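Local coordinates for protein putative esterase/lipase/thioesterase (Silicibacter sp., PDB 2PBL) that is a putative esterase, lipase or thioesterase of the alpha/beta-hydrolase fold and probably hydrolyses ester or thioester bonds, at residues Pro21-Leu35 against Phe77-Leu90. Numbering follows the deposited sequence. Where two conformers were deposited one is given.
Sequences PPRWAASAEDFRNSL and FDKSSWSHLAVGAL
W82 reaches over one W24 face with its CZ3-CH2 rim; W82 CZ3 lies over the centre, and W82 CH2 is 3.5 Å from W24 CZ3. The six-membered rings meet at 43°, neither stacked nor edge-to-face. F77 CE1 lies at the W24 edge. The H84 imidazole has S27 CB over the centre of one face, a CH-pi contact 3.7 Å from the ring centroid. L85 CG lies on its opposite face, and S81 O is at the edge. F31 takes S83 O over one face, toward the rim, and L90 CD1 in plane at its edge, 3.5 Å from F31 CZ. CG of F31 is anti to the backbone N (chi1 166°), which lays the ring against S83 and brings CE1 near V87 CG2. In this alpha/beta-hydrolase fold, helix 20-35 packs on the 3-10 turns that lead into helix 87-91. F56 of strand 52-56 meets F31 edge-to-face, and H70 stacks on W82. A28 CB fits against the turn, 3.1 Å from S80 O. R32 bends at chi3 (-65°), and its NH1 donates hydrogen bonds to S80 O (2.8 Å) and S83 OG (3.0 Å). These bonds and a water at NH2 together restrain the guanidinium's rotation.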
ATOM      1  N   PRO A  21       8.688  -9.372  10.830  1.00 18.52           N
ATOM      2  CA  PRO A  21       7.565  -8.892  11.651  1.00 19.07           C
ATOM      3  C   PRO A  21       7.954  -8.317  12.990  1.00 22.44           C
ATOM      4  O   PRO A  21       7.513  -7.222  13.333  1.00 17.50           O
ATOM      5  CB  PRO A  21       6.659 -10.112  11.746  1.00 23.16           C
ATOM      6  CG  PRO A  21       6.889 -10.808  10.475  1.00 21.08           C
ATOM      7  CD  PRO A  21       8.390 -10.696  10.266  1.00 21.13           C
ATOM      8  N   PRO A  22       8.753  -9.050  13.775  1.00 23.42           N
ATOM      9  CA  PRO A  22       9.115  -8.459  15.057  1.00 26.14           C
ATOM     10  C   PRO A  22       9.931  -7.173  14.951  1.00 23.40           C
ATOM     11  O   PRO A  22       9.734  -6.228  15.740  1.00 25.51           O
ATOM     12  CB  PRO A  22       9.903  -9.577  15.749  1.00 26.10           C
ATOM     13  CG  PRO A  22      10.303 -10.494  14.716  1.00 23.64           C
ATOM     14  CD  PRO A  22       9.311 -10.406  13.614  1.00 23.22           C
ATOM     15  N   ARG A  23      10.832  -7.114  13.974  1.00 22.38           N
ATOM     16  CA  ARG A  23      11.676  -5.947  13.838  1.00 20.86           C
ATOM     17  C   ARG A  23      10.892  -4.738  13.333  1.00 20.68           C
ATOM     18  O   ARG A  23      11.198  -3.614  13.706  1.00 19.85           O
ATOM     19  CB  ARG A  23      12.839  -6.233  12.914  1.00 24.34           C
ATOM     20  CG  ARG A  23      13.759  -7.273  13.518  1.00 28.69           C
ATOM     21  CD  ARG A  23      14.778  -7.724  12.548  1.00 34.62           C
ATOM     22  NE  ARG A  23      15.608  -8.764  13.152  1.00 36.64           N
ATOM     23  CZ  ARG A  23      16.640  -9.349  12.547  1.00 40.83           C
ATOM     24  NH1 ARG A  23      16.981  -9.008  11.308  1.00 39.05           N
ATOM     25  NH2 ARG A  23      17.319 -10.285  13.188  1.00 34.30           N
ATOM     26  N   TRP A  24       9.931  -4.981  12.457  1.00 19.31           N
ATOM     27  CA  TRP A  24       9.068  -3.896  11.960  1.00 19.60           C
ATOM     28  C   TRP A  24       8.273  -3.303  13.098  1.00 20.07           C
ATOM     29  O   TRP A  24       8.199  -2.084  13.240  1.00 18.15           O
ATOM     30  CB  TRP A  24       8.082  -4.397  10.912  1.00 18.04           C
ATOM     31  CG  TRP A  24       8.620  -4.706   9.581  1.00 18.43           C
ATOM     32  CD1 TRP A  24       9.628  -4.076   8.931  1.00 19.29           C
ATOM     33  CD2 TRP A  24       8.115  -5.687   8.681  1.00 15.25           C
ATOM     34  NE1 TRP A  24       9.798  -4.638   7.692  1.00 11.21           N
ATOM     35  CE2 TRP A  24       8.878  -5.614   7.509  1.00 18.09           C
ATOM     36  CE3 TRP A  24       7.081  -6.619   8.747  1.00 18.83           C
ATOM     37  CZ2 TRP A  24       8.653  -6.452   6.412  1.00 10.80           C
ATOM     38  CZ3 TRP A  24       6.870  -7.461   7.660  1.00 17.86           C
ATOM     39  CH2 TRP A  24       7.657  -7.365   6.515  1.00 19.57           C
ATOM     40  N   ALA A  25       7.683  -4.196  13.901  1.00 18.48           N
ATOM     41  CA  ALA A  25       6.852  -3.800  15.049  1.00 19.43           C
ATOM     42  C   ALA A  25       7.644  -2.982  16.008  1.00 18.96           C
ATOM     43  O   ALA A  25       7.169  -1.980  16.509  1.00 19.98           O
ATOM     44  CB  ALA A  25       6.329  -5.045  15.762  1.00 20.55           C
ATOM     45  N   ALA A  26       8.857  -3.437  16.305  1.00 21.55           N
ATOM     46  CA  ALA A  26       9.740  -2.728  17.212  1.00 22.04           C
ATOM     47  C   ALA A  26      10.179  -1.367  16.652  1.00 23.37           C
ATOM     48  O   ALA A  26      10.211  -0.350  17.390  1.00 22.95           O
ATOM     49  CB  ALA A  26      10.987  -3.607  17.506  1.00 22.08           C
ATOM     50  N   SER A  27      10.597  -1.362  15.375  1.00 20.17           N
ATOM     51  CA  SER A  27      11.004  -0.134  14.701  1.00 21.08           C
ATOM     52  C   SER A  27       9.870   0.875  14.662  1.00 19.57           C
ATOM     53  O   SER A  27      10.084   2.078  14.885  1.00 19.16           O
ATOM     54  CB  SER A  27      11.435  -0.403  13.258  1.00 24.63           C
ATOM     55  OG  SER A  27      12.690  -1.047  13.208  1.00 26.81           O
ATOM     56  N   ALA A  28       8.670   0.378  14.369  1.00 20.54           N
ATOM     57  CA  ALA A  28       7.493   1.257  14.275  1.00 18.47           C
ATOM     58  C   ALA A  28       7.159   1.888  15.657  1.00 22.00           C
ATOM     59  O   ALA A  28       6.940   3.105  15.788  1.00 18.09           O
ATOM     60  CB  ALA A  28       6.324   0.508  13.676  1.00 18.90           C
ATOM     61  N   GLU A  29       7.159   1.054  16.693  1.00 22.92           N
ATOM     62  CA  GLU A  29       6.898   1.525  18.063  1.00 27.43           C
ATOM     63  C   GLU A  29       7.900   2.604  18.475  1.00 25.84           C
ATOM     64  O   GLU A  29       7.500   3.663  18.965  1.00 26.48           O
ATOM     65  CB  GLU A  29       6.929   0.348  19.044  1.00 26.71           C
ATOM     66  CG  GLU A  29       6.447   0.680  20.461  1.00 34.87           C
ATOM     67  CD  GLU A  29       6.359  -0.598  21.332  1.00 36.36           C
ATOM     68  OE1 GLU A  29       7.425  -1.191  21.663  1.00 57.05           O
ATOM     69  OE2 GLU A  29       5.220  -1.004  21.669  1.00 48.21           O
ATOM     70  N   ASP A  30       9.192   2.347  18.271  1.00 27.03           N
ATOM     71  CA  ASP A  30      10.231   3.337  18.606  1.00 28.06           C
ATOM     72  C   ASP A  30      10.012   4.680  17.878  1.00 28.40           C
ATOM     73  O   ASP A  30      10.181   5.756  18.459  1.00 26.06           O
ATOM     74  CB  ASP A  30      11.629   2.848  18.220  1.00 31.51           C
ATOM     75  CG  ASP A  30      12.135   1.699  19.094  1.00 39.13           C
ATOM     76  OD1 ASP A  30      11.398   1.254  20.010  1.00 56.06           O
ATOM     77  OD2 ASP A  30      13.284   1.244  18.853  1.00 50.39           O
ATOM     78  N   PHE A  31       9.667   4.595  16.592  1.00 25.97           N
ATOM     79  CA  PHE A  31       9.386   5.783  15.802  1.00 23.56           C
ATOM     80  C   PHE A  31       8.199   6.539  16.390  1.00 22.27           C
ATOM     81  O   PHE A  31       8.260   7.734  16.518  1.00 22.77           O
ATOM     82  CB  PHE A  31       9.118   5.427  14.326  1.00 21.89           C
ATOM     83  CG  PHE A  31       8.496   6.565  13.534  1.00 21.78           C
ATOM     84  CD1 PHE A  31       9.285   7.559  12.980  1.00 19.61           C
ATOM     85  CD2 PHE A  31       7.106   6.652  13.401  1.00 22.35           C
ATOM     86  CE1 PHE A  31       8.707   8.620  12.288  1.00 21.43           C
ATOM     87  CE2 PHE A  31       6.522   7.681  12.702  1.00 19.64           C
ATOM     88  CZ  PHE A  31       7.320   8.667  12.139  1.00 21.70           C
ATOM     89  N   ARG A  32       7.109   5.859  16.710  1.00 23.87           N
ATOM     90  CA  ARG A  32       5.946   6.569  17.228  1.00 25.61           C
ATOM     91  C   ARG A  32       6.318   7.314  18.497  1.00 29.93           C
ATOM     92  O   ARG A  32       6.012   8.489  18.650  1.00 31.20           O
ATOM     93  CB  ARG A  32       4.779   5.622  17.514  1.00 24.48           C
ATOM     94  CG  ARG A  32       4.081   5.086  16.274  1.00 22.32           C
ATOM     95  CD  ARG A  32       2.829   4.305  16.591  1.00 23.43           C
ATOM     96  NE  ARG A  32       3.095   3.080  17.349  1.00 20.22           N
ATOM     97  CZ  ARG A  32       3.420   1.899  16.825  1.00 23.26           C
ATOM     98  NH1 ARG A  32       3.580   1.725  15.528  1.00 16.72           N
ATOM     99  NH2 ARG A  32       3.594   0.871  17.629  1.00 22.21           N
ATOM    100  N   ASN A  33       6.989   6.606  19.397  1.00 32.86           N
ATOM    101  CA  ASN A  33       7.421   7.180  20.656  1.00 34.57           C
ATOM    102  C   ASN A  33       8.322   8.378  20.460  1.00 34.54           C
ATOM    103  O   ASN A  33       8.231   9.329  21.224  1.00 38.63           O
ATOM    104  CB  ASN A  33       8.123   6.137  21.517  1.00 33.46           C
ATOM    105  CG  ASN A  33       7.182   5.078  22.024  1.00 34.87           C
ATOM    106  OD1 ASN A  33       5.962   5.276  22.098  1.00 41.79           O
ATOM    107  ND2 ASN A  33       7.744   3.931  22.381  1.00 43.77           N
ATOM    108  N   SER A  34       9.148   8.359  19.421  1.00 34.75           N
ATOM    109  CA  SER A  34      10.061   9.469  19.121  1.00 34.18           C
ATOM    110  C   SER A  34       9.380  10.742  18.661  1.00 34.19           C
ATOM    111  O   SER A  34       9.893  11.857  18.842  1.00 31.86           O
ATOM    112  CB  SER A  34      11.035   9.045  18.016  1.00 35.26           C
ATOM    113  OG  SER A  34      10.361   8.832  16.774  1.00 32.80           O
ATOM    114  N   LEU A  35       8.195  10.584  18.098  1.00 35.26           N
ATOM    115  CA  LEU A  35       7.526  11.707  17.470  1.00 36.22           C
ATOM    116  C   LEU A  35       6.682  12.534  18.428  1.00 35.65           C
ATOM    117  O   LEU A  35       6.280  13.667  18.098  1.00 37.59           O
ATOM    118  CB  LEU A  35       6.650  11.201  16.324  1.00 34.06           C
ATOM    119  CG  LEU A  35       6.782  12.005  15.064  1.00 33.99           C
ATOM    120  CD1 LEU A  35       8.189  11.798  14.459  1.00 32.06           C
ATOM    121  CD2 LEU A  35       5.699  11.530  14.136  1.00 33.32           C
ATOM    122  N   PHE A  77      -1.454  -8.282   9.587  1.00 18.56           N
ATOM    123  CA  PHE A  77      -0.855  -6.994   9.924  1.00 19.37           C
ATOM    124  C   PHE A  77      -1.920  -5.913  10.080  1.00 17.34           C
ATOM    125  O   PHE A  77      -3.090  -6.109   9.743  1.00 20.09           O
ATOM    126  CB  PHE A  77       0.258  -6.587   8.945  1.00 20.88           C
ATOM    127  CG  PHE A  77       1.346  -7.624   8.818  1.00 15.41           C
ATOM    128  CD1 PHE A  77       2.425  -7.630   9.688  1.00 23.17           C
ATOM    129  CD2 PHE A  77       1.270  -8.586   7.879  1.00 16.15           C
ATOM    130  CE1 PHE A  77       3.437  -8.595   9.581  1.00 18.81           C
ATOM    131  CE2 PHE A  77       2.269  -9.566   7.775  1.00 25.03           C
ATOM    132  CZ  PHE A  77       3.344  -9.562   8.644  1.00 22.74           C
ATOM    133  N   ASP A  78      -1.508  -4.825  10.711  1.00 19.50           N
ATOM    134  CA  ASP A  78      -2.313  -3.623  10.850  1.00 19.28           C
ATOM    135  C   ASP A  78      -1.317  -2.478  10.655  1.00 16.76           C
ATOM    136  O   ASP A  78      -0.143  -2.700  10.366  1.00 16.93           O
ATOM    137  CB  ASP A  78      -3.100  -3.576  12.182  1.00 16.28           C
ATOM    138  CG  ASP A  78      -2.217  -3.650  13.399  1.00 22.65           C
ATOM    139  OD1 ASP A  78      -1.090  -3.193  13.380  1.00 21.03           O
ATOM    140  OD2 ASP A  78      -2.686  -4.161  14.427  1.00 27.93           O
ATOM    141  N   LYS A  79      -1.786  -1.259  10.832  1.00 14.72           N
ATOM    142  CA  LYS A  79      -0.949  -0.084  10.641  1.00 14.04           C
ATOM    143  C   LYS A  79       0.249   0.041  11.563  1.00 13.78           C
ATOM    144  O   LYS A  79       1.218   0.717  11.197  1.00 13.20           O
ATOM    145  CB  LYS A  79      -1.786   1.196  10.795  1.00 15.99           C
ATOM    146  CG  LYS A  79      -2.373   1.423  12.200  1.00 15.24           C
ATOM    147  CD  LYS A  79      -3.398   2.574  12.213  1.00  8.49           C
ATOM    148  CE  LYS A  79      -4.175   2.587  13.517  1.00 15.83           C
ATOM    149  NZ  LYS A  79      -3.244   2.582  14.696  1.00 20.04           N
ATOM    150  N   SER A  80       0.195  -0.619  12.724  0.50 14.02           N
ATOM    151  CA  SER A  80       1.231  -0.462  13.740  0.50 13.68           C
ATOM    152  C   SER A  80       2.600  -1.039  13.415  0.50 13.82           C
ATOM    153  O   SER A  80       3.556  -0.702  14.100  0.50 13.47           O
ATOM    154  CB  SER A  80       0.787  -1.001  15.100  0.50 12.68           C
ATOM    155  OG  SER A  80       0.759  -2.422  15.140  0.50  7.40           O
ATOM    156  N   SER A  81       2.710  -1.889  12.409  1.00 14.57           N
ATOM    157  CA  SER A  81       4.015  -2.436  12.022  1.00 16.46           C
ATOM    158  C   SER A  81       4.819  -1.580  11.037  1.00 17.80           C
ATOM    159  O   SER A  81       5.947  -1.959  10.671  1.00 17.46           O
ATOM    160  CB  SER A  81       3.808  -3.790  11.393  1.00 16.10           C
ATOM    161  OG  SER A  81       3.415  -4.728  12.394  1.00 19.85           O
ATOM    162  N   TRP A  82       4.314  -0.400  10.665  1.00 16.13           N
ATOM    163  CA  TRP A  82       4.932   0.336   9.548  1.00 15.57           C
ATOM    164  C   TRP A  82       5.241   1.812   9.722  1.00 15.87           C
ATOM    165  O   TRP A  82       5.712   2.431   8.794  1.00 14.99           O
ATOM    166  CB  TRP A  82       4.028   0.205   8.324  1.00 13.19           C
ATOM    167  CG  TRP A  82       3.391  -1.157   8.169  1.00 14.50           C
ATOM    168  CD1 TRP A  82       2.145  -1.515   8.592  1.00 15.37           C
ATOM    169  CD2 TRP A  82       4.003  -2.352   7.672  1.00 16.32           C
ATOM    170  NE1 TRP A  82       1.933  -2.847   8.361  1.00 13.96           N
ATOM    171  CE2 TRP A  82       3.052  -3.382   7.780  1.00 14.75           C
ATOM    172  CE3 TRP A  82       5.253  -2.643   7.104  1.00 15.59           C
ATOM    173  CZ2 TRP A  82       3.315  -4.688   7.359  1.00 22.09           C
ATOM    174  CZ3 TRP A  82       5.510  -3.928   6.691  1.00 19.16           C
ATOM    175  CH2 TRP A  82       4.539  -4.935   6.795  1.00 17.96           C
ATOM    176  N   SER A  83       4.985   2.356  10.906  1.00 18.49           N
ATOM    177  CA  SER A  83       5.121   3.783  11.194  1.00 17.87           C
ATOM    178  C   SER A  83       6.471   4.326  10.824  1.00 18.11           C
ATOM    179  O   SER A  83       6.578   5.411  10.240  1.00 17.50           O
ATOM    180  CB  SER A  83       4.838   4.029  12.680  1.00 16.87           C
ATOM    181  OG  SER A  83       3.671   3.290  13.020  1.00 19.02           O
ATOM    182  N   HIS A  84       7.515   3.563  11.146  1.00 18.56           N
ATOM    183  CA  HIS A  84       8.908   3.997  10.896  1.00 19.15           C
ATOM    184  C   HIS A  84       9.197   4.286   9.400  1.00 18.71           C
ATOM    185  O   HIS A  84      10.159   4.986   9.046  1.00 16.36           O
ATOM    186  CB  HIS A  84       9.859   2.922  11.429  1.00 19.52           C
ATOM    187  CG  HIS A  84       9.739   1.611  10.716  1.00 15.25           C
ATOM    188  ND1 HIS A  84       8.624   0.807  10.797  1.00 15.24           N
ATOM    189  CD2 HIS A  84      10.607   0.968   9.903  1.00 15.38           C
ATOM    190  CE1 HIS A  84       8.811  -0.274  10.063  1.00 17.76           C
ATOM    191  NE2 HIS A  84      10.017  -0.208   9.517  1.00 13.05           N
ATOM    192  N   LEU A  85       8.342   3.769   8.525  1.00 14.94           N
ATOM    193  CA  LEU A  85       8.485   4.023   7.096  1.00 17.43           C
ATOM    194  C   LEU A  85       8.041   5.462   6.706  1.00 16.44           C
ATOM    195  O   LEU A  85       8.180   5.883   5.554  1.00 18.11           O
ATOM    196  CB  LEU A  85       7.747   2.963   6.307  1.00 14.32           C
ATOM    197  CG  LEU A  85       8.176   1.496   6.554  1.00 17.02           C
ATOM    198  CD1 LEU A  85       7.333   0.533   5.747  1.00 18.50           C
ATOM    199  CD2 LEU A  85       9.685   1.257   6.252  1.00 16.53           C
ATOM    200  N   ALA A  86       7.519   6.211   7.668  1.00 16.15           N
ATOM    201  CA  ALA A  86       7.111   7.608   7.437  1.00 17.01           C
ATOM    202  C   ALA A  86       8.285   8.582   7.405  1.00 15.14           C
ATOM    203  O   ALA A  86       8.158   9.709   6.892  1.00 13.24           O
ATOM    204  CB  ALA A  86       6.117   8.035   8.532  1.00 15.42           C
ATOM    205  N   VAL A  87       9.448   8.138   7.878  1.00 16.15           N
ATOM    206  CA  VAL A  87      10.592   9.065   8.034  1.00 18.39           C
ATOM    207  C   VAL A  87      11.025   9.844   6.770  1.00 17.16           C
ATOM    208  O   VAL A  87      11.155  11.060   6.799  1.00 19.76           O
ATOM    209  CB  VAL A  87      11.803   8.299   8.705  1.00 12.88           C
ATOM    210  CG1 VAL A  87      13.085   9.100   8.613  1.00 21.96           C
ATOM    211  CG2 VAL A  87      11.443   7.991  10.155  1.00 23.50           C
ATOM    212  N   GLY A  88      11.233   9.173   5.655  1.00 17.66           N
ATOM    213  CA  GLY A  88      11.739   9.848   4.478  1.00 16.50           C
ATOM    214  C   GLY A  88      10.826  10.963   3.971  1.00 19.59           C
ATOM    215  O   GLY A  88      11.284  12.084   3.715  1.00 18.36           O
ATOM    216  N   ALA A  89       9.527  10.673   3.867  1.00 19.15           N
ATOM    217  CA  ALA A  89       8.565  11.693   3.411  1.00 19.31           C
ATOM    218  C   ALA A  89       8.392  12.790   4.439  1.00 17.93           C
ATOM    219  O   ALA A  89       8.258  13.935   4.066  1.00 15.50           O
ATOM    220  CB  ALA A  89       7.214  11.048   3.099  1.00 22.06           C
ATOM    221  N   LEU A  90       8.342  12.426   5.722  1.00 16.50           N
ATOM    222  CA  LEU A  90       8.253  13.420   6.795  1.00 21.39           C
ATOM    223  C   LEU A  90       9.388  14.423   6.691  1.00 18.84           C
ATOM    224  O   LEU A  90       9.164  15.599   6.824  1.00 21.24           O
ATOM    225  CB  LEU A  90       8.291  12.767   8.173  1.00 19.00           C
ATOM    226  CG  LEU A  90       7.018  12.172   8.760  1.00 22.96           C
ATOM    227  CD1 LEU A  90       7.349  11.444  10.056  1.00 25.20           C
ATOM    228  CD2 LEU A  90       5.987  13.239   9.005  1.00 18.61           C
TER
HETATM  229  O   HOH W   1       5.014  -6.900  12.535  1.00 15.50           O
HETATM  230  O   HOH W   2       4.600  -1.715  16.987  1.00 13.87           O